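Long-range contacts in Tp0751 (Treponema pallidum, PDB 5JK2), which probably acts as an adhesin that attaches the spirochaete to extracellular matrix components and host cells through a non-canonical lipocalin-type beta barrel: residues G44-L49 with K100-L105; F81-V86 with T144-G149; E88-D93 with T106-I111; R116-T121 with I128-V133. The protein carries 1 engineered substitution. All coordinates share one frame; numbering follows the deposited sequence.

Interaction 1 of 4, residues G44-L49 with K100-L105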
loop_
_atom_site.group_PDB
_atom_site.type_symbol
_atom_site.label_atom_id
_atom_site.label_comp_id
_atom_site.label_asym_id
_atom_site.label_seq_id
_atom_site.Cartn_x
_atom_site.Cartn_y
_atom_site.Cartn_z
ATOM N N GLY A 44 -3.787 -0.326 17.158
ATOM C CA GLY A 44 -2.830 0.604 16.588
ATOM C C GLY A 44 -2.483 0.367 15.131
ATOM O O GLY A 44 -2.593 1.283 14.316
ATOM N N ALA A 45 -2.085 -0.859 14.796
ATOM C CA ALA A 45 -1.526 -1.143 13.475
ATOM C C ALA A 45 -2.386 -2.063 12.607
ATOM O O ALA A 45 -2.534 -3.253 12.891
ATOM C CB ALA A 45 -0.141 -1.743 13.625
ATOM N N LEU A 46 -2.949 -1.484 11.549
ATOM C CA LEU A 46 -3.488 -2.238 10.422
ATOM C C LEU A 46 -2.426 -2.269 9.324
ATOM O O LEU A 46 -2.443 -3.121 8.435
ATOM C CB LEU A 46 -4.790 -1.607 9.913
ATOM C CG LEU A 46 -5.195 -1.850 8.453
ATOM C CD1 LEU A 46 -5.530 -3.311 8.201
ATOM C CD2 LEU A 46 -6.369 -0.956 8.077
ATOM N N GLN A 47 -1.493 -1.324 9.408
ATOM C CA GLN A 47 -0.412 -1.198 8.442
ATOM C C GLN A 47 0.442 -2.455 8.419
ATOM O O GLN A 47 1.037 -2.798 7.399
ATOM C CB GLN A 47 0.464 0.012 8.777
ATOM C CG GLN A 47 -0.304 1.313 8.984
ATOM C CD GLN A 47 0.611 2.494 9.257
ATOM O OE1 GLN A 47 1.834 2.373 9.196
ATOM N NE2 GLN A 47 0.020 3.645 9.561
ATOM N N HIS A 48 0.494 -3.139 9.556
ATOM C CA HIS A 48 1.334 -4.316 9.706
ATOM C C HIS A 48 0.953 -5.388 8.687
ATOM O O HIS A 48 1.769 -6.240 8.331
ATOM C CB HIS A 48 1.226 -4.859 11.131
ATOM C CG HIS A 48 2.417 -5.651 11.573
ATOM N ND1 HIS A 48 2.631 -6.008 12.887
ATOM C CD2 HIS A 48 3.467 -6.150 10.872
ATOM C CE1 HIS A 48 3.756 -6.695 12.978
ATOM N NE2 HIS A 48 4.282 -6.796 11.772
ATOM N N LEU A 49 -0.285 -5.326 8.207
ATOM C CA LEU A 49 -0.753 -6.249 7.181
ATOM C C LEU A 49 -0.237 -5.863 5.799
ATOM O O LEU A 49 -0.195 -6.696 4.896
ATOM C CB LEU A 49 -2.284 -6.302 7.161
ATOM C CG LEU A 49 -2.980 -7.073 8.286
ATOM C CD1 LEU A 49 -4.485 -6.899 8.187
ATOM C CD2 LEU A 49 -2.609 -8.551 8.249
ATOM N N LYS A 100 -11.073 0.948 7.698
ATOM C CA LYS A 100 -10.476 -0.042 6.802
ATOM C C LYS A 100 -9.627 0.619 5.721
ATOM O O LYS A 100 -9.441 0.061 4.635
ATOM C CB LYS A 100 -11.566 -0.897 6.152
ATOM C CG LYS A 100 -12.396 -1.685 7.149
ATOM C CD LYS A 100 -13.461 -2.523 6.459
ATOM C CE LYS A 100 -13.968 -3.628 7.376
ATOM N NZ LYS A 100 -15.227 -4.252 6.881
ATOM N N THR A 101 -9.110 1.803 6.027
ATOM C CA THR A 101 -8.350 2.579 5.057
ATOM C C THR A 101 -7.074 3.163 5.651
ATOM O O THR A 101 -7.119 3.929 6.614
ATOM C CB THR A 101 -9.192 3.734 4.493
ATOM O OG1 THR A 101 -10.468 3.236 4.072
ATOM C CG2 THR A 101 -8.488 4.393 3.312
ATOM N N VAL A 102 -5.940 2.793 5.065
ATOM C CA VAL A 102 -4.668 3.437 5.369
ATOM C C VAL A 102 -4.412 4.513 4.323
ATOM O O VAL A 102 -4.433 4.236 3.124
ATOM C CB VAL A 102 -3.497 2.441 5.377
ATOM C CG1 VAL A 102 -2.233 3.111 5.899
ATOM C CG2 VAL A 102 -3.838 1.227 6.224
ATOM N N SER A 103 -4.175 5.738 4.780
ATOM C CA SER A 103 -3.935 6.863 3.885
ATOM C C SER A 103 -2.502 7.359 4.013
ATOM O O SER A 103 -2.104 7.878 5.057
ATOM C CB SER A 103 -4.917 7.997 4.177
ATOM O OG SER A 103 -6.218 7.669 3.719
ATOM N N PHE A 104 -1.736 7.202 2.939
ATOM C CA PHE A 104 -0.321 7.542 2.938
ATOM C C PHE A 104 -0.029 8.896 2.310
ATOM O O PHE A 104 -0.709 9.318 1.375
ATOM C CB PHE A 104 0.475 6.482 2.183
ATOM C CG PHE A 104 0.546 5.163 2.881
ATOM C CD1 PHE A 104 1.563 4.899 3.781
ATOM C CD2 PHE A 104 -0.393 4.179 2.627
ATOM C CE1 PHE A 104 1.640 3.682 4.422
ATOM C CE2 PHE A 104 -0.322 2.959 3.265
ATOM C CZ PHE A 104 0.695 2.710 4.165
ATOM N N LEU A 105 0.993 9.566 2.836
ATOM C CA LEU A 105 1.602 10.711 2.168
ATOM C C LEU A 105 3.071 10.377 1.978
ATOM O O LEU A 105 3.848 10.397 2.932
ATOM C CB LEU A 105 1.430 12.006 2.975
ATOM C CG LEU A 105 1.840 13.339 2.325
ATOM C CD1 LEU A 105 3.351 13.546 2.334
ATOM C CD2 LEU A 105 1.301 13.466 0.901
#
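Leu46 and Gln47, in the loop that leads toward the first barrel strand, bear on Val102 near the start of strand 101-108. Leu46 comes first along the chain and makes the closer approach. Its CG stands anti to the backbone N (chi1 155°), and the branch comes to rest on one methyl of the valine: Leu46 CD2 lies 3.8 Å from Val102 CG2, and Leu46 CG is 4.0 Å from that same methyl. The two side chains cross obliquely. The same CD2 also reaches the backbone at the beginning of the strand, 4.3 Å from Lys100 C. Beyond this strand, Leu46 packs on Ala38 of helix 26-39 and on Phe122, so it lies where helix, loop and sheet converge. Gln47 follows, meeting the other branch of the valine almost at a right angle. The aliphatic part of the glutamine does the touching, with Gln47 CG 4.1 Å from Val102 CG1; the side chain also packs on Ala95 and Arg74. Further on, Leu49 N bonds to Leu46 O at 3.1 Å, closing a turn of the loop, while Leu49 itself leans on Leu34, Trp35 and Phe122. The contact is wholly van der Waals in character. A loop between an N-terminal helix and the first strand that sets a leucine against a buried valine of the barrel is consistent with the lipocalin-like fold of this protein.

Interaction 2 of 4, residues F81-V86 with T144-G149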
loop_
_atom_site.group_PDB
_atom_site.type_symbol
_atom_site.label_atom_id
_atom_site.label_comp_id
_atom_site.label_asym_id
_atom_site.label_seq_id
_atom_site.Cartn_x
_atom_site.Cartn_y
_atom_site.Cartn_z
ATOM N N PHE A 81 7.382 1.295 -6.015
ATOM C CA PHE A 81 6.456 1.154 -7.129
ATOM C C PHE A 81 7.171 0.575 -8.336
ATOM O O PHE A 81 8.135 1.161 -8.819
ATOM C CB PHE A 81 5.851 2.505 -7.499
ATOM C CG PHE A 81 5.127 3.176 -6.374
ATOM C CD1 PHE A 81 5.825 3.816 -5.365
ATOM C CD2 PHE A 81 3.745 3.186 -6.339
ATOM C CE1 PHE A 81 5.157 4.441 -4.333
ATOM C CE2 PHE A 81 3.070 3.810 -5.314
ATOM C CZ PHE A 81 3.776 4.439 -4.307
ATOM N N SER A 82 6.685 -0.559 -8.832
ATOM C CA SER A 82 7.347 -1.265 -9.926
ATOM C C SER A 82 6.395 -1.713 -11.027
ATOM O O SER A 82 5.291 -2.185 -10.762
ATOM C CB SER A 82 8.090 -2.494 -9.395
ATOM O OG SER A 82 9.078 -2.136 -8.448
ATOM N N ARG A 83 6.853 -1.566 -12.266
ATOM C CA ARG A 83 6.188 -2.139 -13.428
ATOM C C ARG A 83 7.210 -2.274 -14.552
ATOM O O ARG A 83 7.326 -1.390 -15.401
ATOM C CB ARG A 83 5.004 -1.283 -13.883
ATOM C CG ARG A 83 4.164 -1.947 -14.973
ATOM C CD ARG A 83 3.582 -0.945 -15.962
ATOM N NE ARG A 83 3.099 -1.592 -17.184
ATOM C CZ ARG A 83 1.876 -2.090 -17.350
ATOM N NH1 ARG A 83 0.982 -2.028 -16.371
ATOM N NH2 ARG A 83 1.545 -2.656 -18.503
ATOM N N ALA A 84 7.949 -3.380 -14.539
ATOM C CA ALA A 84 9.005 -3.638 -15.515
ATOM C C ALA A 84 10.093 -2.558 -15.448
ATOM O O ALA A 84 10.788 -2.440 -14.439
ATOM C CB ALA A 84 8.411 -3.738 -16.923
ATOM N N SER A 85 10.240 -1.775 -16.515
ATOM C CA SER A 85 11.231 -0.699 -16.557
ATOM C C SER A 85 10.993 0.316 -15.450
ATOM O O SER A 85 11.935 0.908 -14.921
ATOM C CB SER A 85 11.203 0.008 -17.915
ATOM O OG SER A 85 9.897 0.461 -18.231
ATOM N N VAL A 86 9.725 0.520 -15.116
ATOM C CA VAL A 86 9.362 1.407 -14.026
ATOM C C VAL A 86 9.764 0.810 -12.688
ATOM O O VAL A 86 9.343 -0.290 -12.338
ATOM C CB VAL A 86 7.851 1.686 -14.009
ATOM C CG1 VAL A 86 7.471 2.458 -12.752
ATOM C CG2 VAL A 86 7.438 2.445 -15.255
ATOM N N THR A 144 -6.865 9.323 -13.031
ATOM C CA THR A 144 -6.632 7.898 -12.761
ATOM C C THR A 144 -5.153 7.565 -12.912
ATOM O O THR A 144 -4.479 8.095 -13.797
ATOM C CB THR A 144 -7.445 6.977 -13.704
ATOM O OG1 THR A 144 -7.320 5.616 -13.272
ATOM C CG2 THR A 144 -6.942 7.092 -15.139
ATOM N N SER A 145 -4.661 6.673 -12.058
ATOM C CA SER A 145 -3.251 6.298 -12.061
ATOM C C SER A 145 -3.058 4.888 -12.596
ATOM O O SER A 145 -4.001 4.100 -12.646
ATOM C CB SER A 145 -2.674 6.405 -10.648
ATOM O OG SER A 145 -1.328 5.971 -10.611
ATOM N N MET A 146 -1.831 4.580 -13.000
ATOM C CA MET A 146 -1.491 3.235 -13.445
ATOM C C MET A 146 -1.468 2.281 -12.258
ATOM O O MET A 146 -1.547 1.064 -12.418
ATOM C CB MET A 146 -0.133 3.226 -14.153
ATOM C CG MET A 146 1.042 3.588 -13.255
ATOM S SD MET A 146 2.607 3.710 -14.139
ATOM C CE MET A 146 2.682 2.117 -14.931
ATOM N N TRP A 147 -1.362 2.853 -11.062
ATOM C CA TRP A 147 -1.285 2.077 -9.833
ATOM C C TRP A 147 -2.668 1.792 -9.256
ATOM O O TRP A 147 -2.825 0.899 -8.425
ATOM C CB TRP A 147 -0.428 2.817 -8.803
ATOM C CG TRP A 147 0.894 3.259 -9.351
ATOM C CD1 TRP A 147 1.297 4.539 -9.586
ATOM C CD2 TRP A 147 1.982 2.418 -9.749
ATOM N NE1 TRP A 147 2.571 4.548 -10.098
ATOM C CE2 TRP A 147 3.013 3.257 -10.208
ATOM C CE3 TRP A 147 2.184 1.036 -9.756
ATOM C CZ2 TRP A 147 4.226 2.761 -10.672
ATOM C CZ3 TRP A 147 3.391 0.547 -10.215
ATOM C CH2 TRP A 147 4.395 1.406 -10.666
ATOM N N ASP A 148 -3.666 2.555 -9.694
ATOM C CA ASP A 148 -5.045 2.328 -9.273
ATOM C C ASP A 148 -5.499 0.926 -9.637
ATOM O O ASP A 148 -5.260 0.457 -10.749
ATOM C CB ASP A 148 -5.986 3.350 -9.911
ATOM C CG ASP A 148 -5.944 4.696 -9.222
ATOM O OD1 ASP A 148 -4.952 4.980 -8.523
ATOM O OD2 ASP A 148 -6.909 5.473 -9.386
ATOM N N GLY A 149 -6.155 0.258 -8.694
ATOM C CA GLY A 149 -6.708 -1.059 -8.939
ATOM C C GLY A 149 -6.658 -1.956 -7.722
ATOM O O GLY A 149 -6.259 -1.534 -6.637
#
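Trp147 carries its CG anti to the carbonyl carbon (chi1 -50°), and Phe81 holds its own CG the same way (chi1 -58°); with both CG atoms so placed, the rings meet as an edge-to-face pair. The edge of Phe81 points at the indole face, the planes are inclined by 63°, and the Phe81 ring centroid is 5.1 Å from that of the Trp147 five-membered ring. Phe81 CD2 sits above the middle of the indole, 3.9 Å from Trp147 CD2. Nearer the backbone, Phe81 CB covers the six-membered ring in a CH-pi contact, 3.8 Å from its centroid. Met146 lies on the opposite indole face, its CG offset toward the rim. The rim of the indole that points away from the pyrrole side abuts the strand: Ser82 O is 3.4 Å from Trp147 CZ3, near the ring plane, and Val86 CG1 meets Trp147 CH2 tip to tip at 3.9 Å. Here strand 78-83 runs into a type II' beta turn from Arg83 to Val86, the connection of a barrel hairpin, and the loop before the last barrel strand lays its tryptophan against it. That loop is braced by an ST turn, in which Trp147 N donates to Ser145 OG at 3.2 Å. On the more open flank Met146 CE lies 3.4 Å from Arg83 CD. Phe81 also receives Arg116 in a cation-pi contact and meets the ring of Phe90, while Trp147 packs on Pro68 and Ala132.

Interaction 3 of 4, residues E88-D93 with T106-I111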
loop_
_atom_site.group_PDB
_atom_site.type_symbol
_atom_site.label_atom_id
_atom_site.label_comp_id
_atom_site.label_asym_id
_atom_site.label_seq_id
_atom_site.Cartn_x
_atom_site.Cartn_y
_atom_site.Cartn_z
ATOM N N GLU A 88 10.645 2.662 -8.642
ATOM C CA GLU A 88 10.802 3.899 -7.895
ATOM C C GLU A 88 10.311 3.730 -6.464
ATOM O O GLU A 88 9.495 2.856 -6.178
ATOM C CB GLU A 88 10.045 5.033 -8.585
ATOM C CG GLU A 88 8.555 4.764 -8.746
ATOM C CD GLU A 88 7.914 5.622 -9.818
ATOM O OE1 GLU A 88 8.556 5.858 -10.865
ATOM O OE2 GLU A 88 6.760 6.057 -9.617
ATOM N N ILE A 89 10.821 4.573 -5.571
ATOM C CA ILE A 89 10.497 4.496 -4.153
ATOM C C ILE A 89 10.022 5.839 -3.631
ATOM O O ILE A 89 10.519 6.884 -4.048
ATOM C CB ILE A 89 11.711 4.054 -3.317
ATOM C CG1 ILE A 89 12.314 2.769 -3.891
ATOM C CG2 ILE A 89 11.304 3.870 -1.858
ATOM C CD1 ILE A 89 13.587 2.306 -3.205
ATOM N N PHE A 90 9.065 5.798 -2.708
ATOM C CA PHE A 90 8.586 7.001 -2.041
ATOM C C PHE A 90 8.602 6.801 -0.532
ATOM O O PHE A 90 7.946 5.904 -0.007
ATOM C CB PHE A 90 7.172 7.367 -2.504
ATOM C CG PHE A 90 7.105 7.888 -3.909
ATOM C CD1 PHE A 90 7.337 7.053 -4.990
ATOM C CD2 PHE A 90 6.792 9.211 -4.149
ATOM C CE1 PHE A 90 7.271 7.539 -6.283
ATOM C CE2 PHE A 90 6.723 9.699 -5.432
ATOM C CZ PHE A 90 6.962 8.864 -6.501
ATOM N N LEU A 91 9.357 7.647 0.159
ATOM C CA LEU A 91 9.441 7.587 1.609
ATOM C C LEU A 91 8.144 8.080 2.228
ATOM O O LEU A 91 7.596 9.093 1.798
ATOM C CB LEU A 91 10.611 8.426 2.119
ATOM C CG LEU A 91 11.973 8.175 1.477
ATOM C CD1 LEU A 91 12.612 9.495 1.090
ATOM C CD2 LEU A 91 12.876 7.400 2.421
ATOM N N VAL A 92 7.665 7.372 3.245
ATOM C CA VAL A 92 6.418 7.737 3.905
ATOM C C VAL A 92 6.627 8.904 4.862
ATOM O O VAL A 92 7.285 8.767 5.894
ATOM C CB VAL A 92 5.821 6.554 4.688
ATOM C CG1 VAL A 92 4.459 6.931 5.261
ATOM C CG2 VAL A 92 5.697 5.327 3.795
ATOM N N ASP A 93 6.056 10.051 4.513
ATOM C CA ASP A 93 6.131 11.230 5.362
ATOM C C ASP A 93 5.055 11.168 6.443
ATOM O O ASP A 93 5.222 11.722 7.531
ATOM C CB ASP A 93 5.980 12.499 4.523
ATOM C CG ASP A 93 7.280 12.922 3.860
ATOM O OD1 ASP A 93 8.334 12.874 4.527
ATOM O OD2 ASP A 93 7.244 13.308 2.674
ATOM N N THR A 106 3.439 10.058 0.742
ATOM C CA THR A 106 4.781 9.588 0.436
ATOM C C THR A 106 5.529 10.607 -0.415
ATOM O O THR A 106 4.916 11.491 -1.002
ATOM C CB THR A 106 4.741 8.243 -0.299
ATOM O OG1 THR A 106 4.386 8.455 -1.671
ATOM C CG2 THR A 106 3.729 7.308 0.340
ATOM N N ARG A 107 6.850 10.471 -0.484
ATOM C CA ARG A 107 7.690 11.445 -1.170
ATOM C C ARG A 107 8.846 10.777 -1.901
ATOM O O ARG A 107 9.579 9.974 -1.321
ATOM C CB ARG A 107 8.218 12.464 -0.163
ATOM C CG ARG A 107 9.370 13.328 -0.658
ATOM C CD ARG A 107 9.768 14.352 0.394
ATOM N NE ARG A 107 9.774 13.784 1.742
ATOM C CZ ARG A 107 10.777 13.080 2.264
ATOM N NH1 ARG A 107 10.680 12.607 3.498
ATOM N NH2 ARG A 107 11.873 12.842 1.556
ATOM N N ASN A 108 9.007 11.126 -3.174
ATOM C CA ASN A 108 10.053 10.548 -4.010
ATOM C C ASN A 108 11.427 10.682 -3.362
ATOM O O ASN A 108 11.717 11.676 -2.697
ATOM C CB ASN A 108 10.039 11.209 -5.392
ATOM C CG ASN A 108 11.159 10.719 -6.289
ATOM O OD1 ASN A 108 12.171 11.397 -6.464
ATOM N ND2 ASN A 108 10.980 9.538 -6.867
ATOM N N THR A 109 12.262 9.664 -3.540
ATOM C CA THR A 109 13.577 9.625 -2.905
ATOM C C THR A 109 14.535 10.661 -3.481
ATOM O O THR A 109 15.297 11.290 -2.747
ATOM C CB THR A 109 14.225 8.234 -3.043
ATOM O OG1 THR A 109 14.242 7.842 -4.420
ATOM C CG2 THR A 109 13.454 7.205 -2.241
ATOM N N ALA A 110 14.498 10.831 -4.797
ATOM C CA ALA A 110 15.407 11.749 -5.472
ATOM C C ALA A 110 14.948 13.197 -5.353
ATOM O O ALA A 110 15.727 14.075 -4.980
ATOM C CB ALA A 110 15.540 11.365 -6.933
ATOM N N ILE A 111 13.678 13.434 -5.672
ATOM C CA ILE A 111 13.133 14.787 -5.749
ATOM C C ILE A 111 12.012 15.012 -4.735
ATOM O O ILE A 111 10.961 14.380 -4.803
ATOM C CB ILE A 111 12.604 15.078 -7.162
ATOM C CG1 ILE A 111 13.595 14.539 -8.199
ATOM C CG2 ILE A 111 12.372 16.573 -7.346
ATOM C CD1 ILE A 111 13.283 14.932 -9.620
#
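Arg107 reaches across to Asp93, whose carboxylate it grips side-on with two nitrogens. Arg107 CB is already 3.1 Å from Asp93 OD2, while CG and CD follow beside the same oxygen at longer range. The chain bends at chi3 (41°), which sets NE close to the carboxylate: Arg107 NE donates to Asp93 OD2 over 2.7 Å, using the oxygen's syn lone pair. At the tip, Arg107 NH1 bonds to Asp93 OD1 at 2.6 Å with a nearly straight N-H...O angle of 163°, this oxygen lying close to the guanidinium plane. The other terminal nitrogen, Arg107 NH2, touches Leu91 CD1 at 3.5 Å. One bond goes to each oxygen, and the carboxylate and guanidinium planes stand 33° apart, so the pairing is not flat. The backbones underneath are antiparallel: Leu91 and Arg107 form a hydrogen-bonded pair, Leu91 N to Arg107 O and Arg107 N to Leu91 O both measuring 2.8 Å, flanked by the non-hydrogen-bonded pairs Phe90 with Asn108 and Val92 with Thr106. On the sheet face that Phe90 shares with Thr106 and Asn108, one side of the aromatic ring is covered by Asn108 CA, and Phe90 CE2 lies 3.6 Å from Asn108 CB. Asn108 OD1 then takes the N-H of Ile111 at 2.7 Å, an Asx motif at the strand's end. This hairpin of strands 86-98 and 101-108 sits between strand 78-83 on one flank and strand 115-122 on the other, where Thr106 OG1 bonds to Arg116 O.

Interaction 4 of 4, residues R116-T121 with I128-V133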
loop_
_atom_site.group_PDB
_atom_site.type_symbol
_atom_site.label_atom_id
_atom_site.label_comp_id
_atom_site.label_asym_id
_atom_site.label_seq_id
_atom_site.Cartn_x
_atom_site.Cartn_y
_atom_site.Cartn_z
ATOM N N ARG A 116 3.394 11.564 -3.530
ATOM C CA ARG A 116 2.310 10.694 -3.972
ATOM C C ARG A 116 1.380 10.312 -2.823
ATOM O O ARG A 116 1.824 9.793 -1.799
ATOM C CB ARG A 116 2.888 9.436 -4.622
ATOM C CG ARG A 116 1.852 8.501 -5.222
ATOM C CD ARG A 116 2.505 7.427 -6.070
ATOM N NE ARG A 116 3.024 7.970 -7.321
ATOM C CZ ARG A 116 3.860 7.328 -8.129
ATOM N NH1 ARG A 116 4.285 6.109 -7.822
ATOM N NH2 ARG A 116 4.275 7.905 -9.247
ATOM N N ARG A 117 0.089 10.578 -3.004
ATOM C CA ARG A 117 -0.928 10.215 -2.023
ATOM C C ARG A 117 -1.546 8.869 -2.358
ATOM O O ARG A 117 -1.835 8.583 -3.519
ATOM C CB ARG A 117 -2.019 11.281 -1.957
ATOM C CG ARG A 117 -1.518 12.610 -1.445
ATOM C CD ARG A 117 -2.652 13.582 -1.162
ATOM N NE ARG A 117 -2.230 14.644 -0.251
ATOM C CZ ARG A 117 -1.454 15.668 -0.597
ATOM N NH1 ARG A 117 -1.122 16.582 0.306
ATOM N NH2 ARG A 117 -1.004 15.781 -1.840
ATOM N N LEU A 118 -1.760 8.057 -1.330
ATOM C CA LEU A 118 -2.279 6.709 -1.504
ATOM C C LEU A 118 -3.518 6.493 -0.647
ATOM O O LEU A 118 -3.626 7.034 0.452
ATOM C CB LEU A 118 -1.205 5.676 -1.148
ATOM C CG LEU A 118 -0.849 4.649 -2.228
ATOM C CD1 LEU A 118 -0.239 5.336 -3.438
ATOM C CD2 LEU A 118 0.097 3.594 -1.677
ATOM N N GLU A 119 -4.448 5.701 -1.166
ATOM C CA GLU A 119 -5.669 5.363 -0.447
ATOM C C GLU A 119 -5.877 3.855 -0.453
ATOM O O GLU A 119 -6.673 3.327 -1.228
ATOM C CB GLU A 119 -6.871 6.068 -1.069
ATOM C CG GLU A 119 -6.793 7.588 -1.024
ATOM C CD GLU A 119 -6.900 8.145 0.386
ATOM O OE1 GLU A 119 -7.317 7.399 1.297
ATOM O OE2 GLU A 119 -6.564 9.332 0.581
ATOM N N VAL A 120 -5.148 3.171 0.422
ATOM C CA VAL A 120 -5.199 1.717 0.503
ATOM C C VAL A 120 -6.402 1.241 1.310
ATOM O O VAL A 120 -6.424 1.364 2.536
ATOM C CB VAL A 120 -3.924 1.147 1.144
ATOM C CG1 VAL A 120 -3.954 -0.371 1.114
ATOM C CG2 VAL A 120 -2.691 1.683 0.433
ATOM N N THR A 121 -7.384 0.677 0.615
ATOM C CA THR A 121 -8.599 0.178 1.248
ATOM C C THR A 121 -8.588 -1.343 1.282
ATOM O O THR A 121 -8.640 -1.999 0.242
ATOM C CB THR A 121 -9.862 0.662 0.512
ATOM O OG1 THR A 121 -9.837 2.090 0.401
ATOM C CG2 THR A 121 -11.121 0.235 1.257
ATOM N N ILE A 128 -6.569 -5.865 -1.148
ATOM C CA ILE A 128 -6.766 -4.432 -0.965
ATOM C C ILE A 128 -7.255 -3.786 -2.256
ATOM O O ILE A 128 -7.358 -4.445 -3.292
ATOM C CB ILE A 128 -5.460 -3.728 -0.517
ATOM C CG1 ILE A 128 -4.365 -3.887 -1.580
ATOM C CG2 ILE A 128 -4.985 -4.286 0.810
ATOM C CD1 ILE A 128 -3.183 -2.958 -1.402
ATOM N N HIS A 129 -7.546 -2.491 -2.186
ATOM C CA HIS A 129 -7.803 -1.697 -3.379
ATOM C C HIS A 129 -7.113 -0.350 -3.219
ATOM O O HIS A 129 -7.306 0.339 -2.217
ATOM C CB HIS A 129 -9.301 -1.510 -3.620
ATOM C CG HIS A 129 -9.628 -1.032 -5.002
ATOM N ND1 HIS A 129 -10.204 -1.844 -5.955
ATOM C CD2 HIS A 129 -9.436 0.170 -5.597
ATOM C CE1 HIS A 129 -10.364 -1.159 -7.075
ATOM N NE2 HIS A 129 -9.904 0.064 -6.884
ATOM N N VAL A 130 -6.301 0.013 -4.207
ATOM C CA VAL A 130 -5.460 1.201 -4.112
ATOM C C VAL A 130 -5.911 2.309 -5.056
ATOM O O VAL A 130 -6.307 2.055 -6.193
ATOM C CB VAL A 130 -3.986 0.867 -4.424
ATOM C CG1 VAL A 130 -3.104 2.097 -4.228
ATOM C CG2 VAL A 130 -3.501 -0.276 -3.547
ATOM N N ARG A 131 -5.841 3.539 -4.558
ATOM C CA ARG A 131 -6.044 4.734 -5.362
ATOM C C ARG A 131 -4.833 5.625 -5.133
ATOM O O ARG A 131 -4.460 5.891 -3.991
ATOM C CB ARG A 131 -7.355 5.438 -4.984
ATOM C CG ARG A 131 -7.450 6.929 -5.327
ATOM C CD ARG A 131 -7.747 7.180 -6.802
ATOM N NE ARG A 131 -7.938 8.606 -7.075
ATOM C CZ ARG A 131 -8.334 9.111 -8.241
ATOM N NH1 ARG A 131 -8.591 8.313 -9.269
ATOM N NH2 ARG A 131 -8.476 10.422 -8.376
ATOM N N ALA A 132 -4.216 6.070 -6.222
ATOM C CA ALA A 132 -3.006 6.877 -6.142
ATOM C C ALA A 132 -3.219 8.233 -6.799
ATOM O O ALA A 132 -3.947 8.349 -7.784
ATOM C CB ALA A 132 -1.842 6.149 -6.791
ATOM N N VAL A 133 -2.586 9.257 -6.238
ATOM C CA VAL A 133 -2.702 10.615 -6.751
ATOM C C VAL A 133 -1.376 11.343 -6.613
ATOM O O VAL A 133 -0.866 11.512 -5.506
ATOM C CB VAL A 133 -3.796 11.408 -6.008
ATOM C CG1 VAL A 133 -3.802 12.871 -6.450
ATOM C CG2 VAL A 133 -5.152 10.767 -6.233
#
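Leu118 and Val120 pack against Val130, Ala132 and Ile128 on the buried face of this antiparallel hairpin. Leu118 places CD1 3.8 Å from Ala132 CB, and its CG lies 3.9 Å from Val130 CG1. Next along, Val120 CG1 meets Ile128 CD1 at 3.7 Å. On the other face the longer side chains spread apart: Glu119 and Arg131 touch through CB alone, at 4.0 Å, and the polar ends lead away, Glu119 to Ser103 and Arg131 weakly toward Asp148; Arg117 likewise turns off to a salt bridge with Asp135, while His129 is exposed. The backbone ladder is likewise uneven. It is firm at its ends, where Arg117 N donates to Val133 O at 2.8 Å and Thr121 N to His129 O at 2.9 Å, the latter nearly straight at 173°. Midway it is lopsided: Glu119 N donates to Arg131 O at 2.8 Å, but the return bond from Arg131 N to Glu119 O is weak, at 3.4 Å, and that oxygen also lies near His129 O, an acceptor too. Strand 127-135 is interrupted here. Within the barrel, strand 101-108 flanks the hairpin beside strand 115-122, with Phe104 packed on Leu118 and Val120, and strand 149-153 borders strand 127-135, where Tyr151 packs on Ile128 and Val130.

How the interactions relate
From the N terminus, interaction 1 closes the first long loop, tying the segment after helix 26-39 to strand 101-108. Before it closes, interactions 2 and 3 open, so both cross it. Interaction 3 is a hairpin contact and closes soon after, followed in series by the hairpin of interaction 4. Both nest inside the wide loop that interaction 2 closes by bringing segment 144-149 back to strand 78-83. Interactions 1 and 2 lie on opposite sides of the chain's centre, about 20 Å between their centres, while the neighbouring strands 86-98, 101-108 and 115-122 link interactions 1, 3 and 4. Arg116, of interaction 4, reaches Glu88 in interaction 3 and lies beside Trp147 in interaction 2.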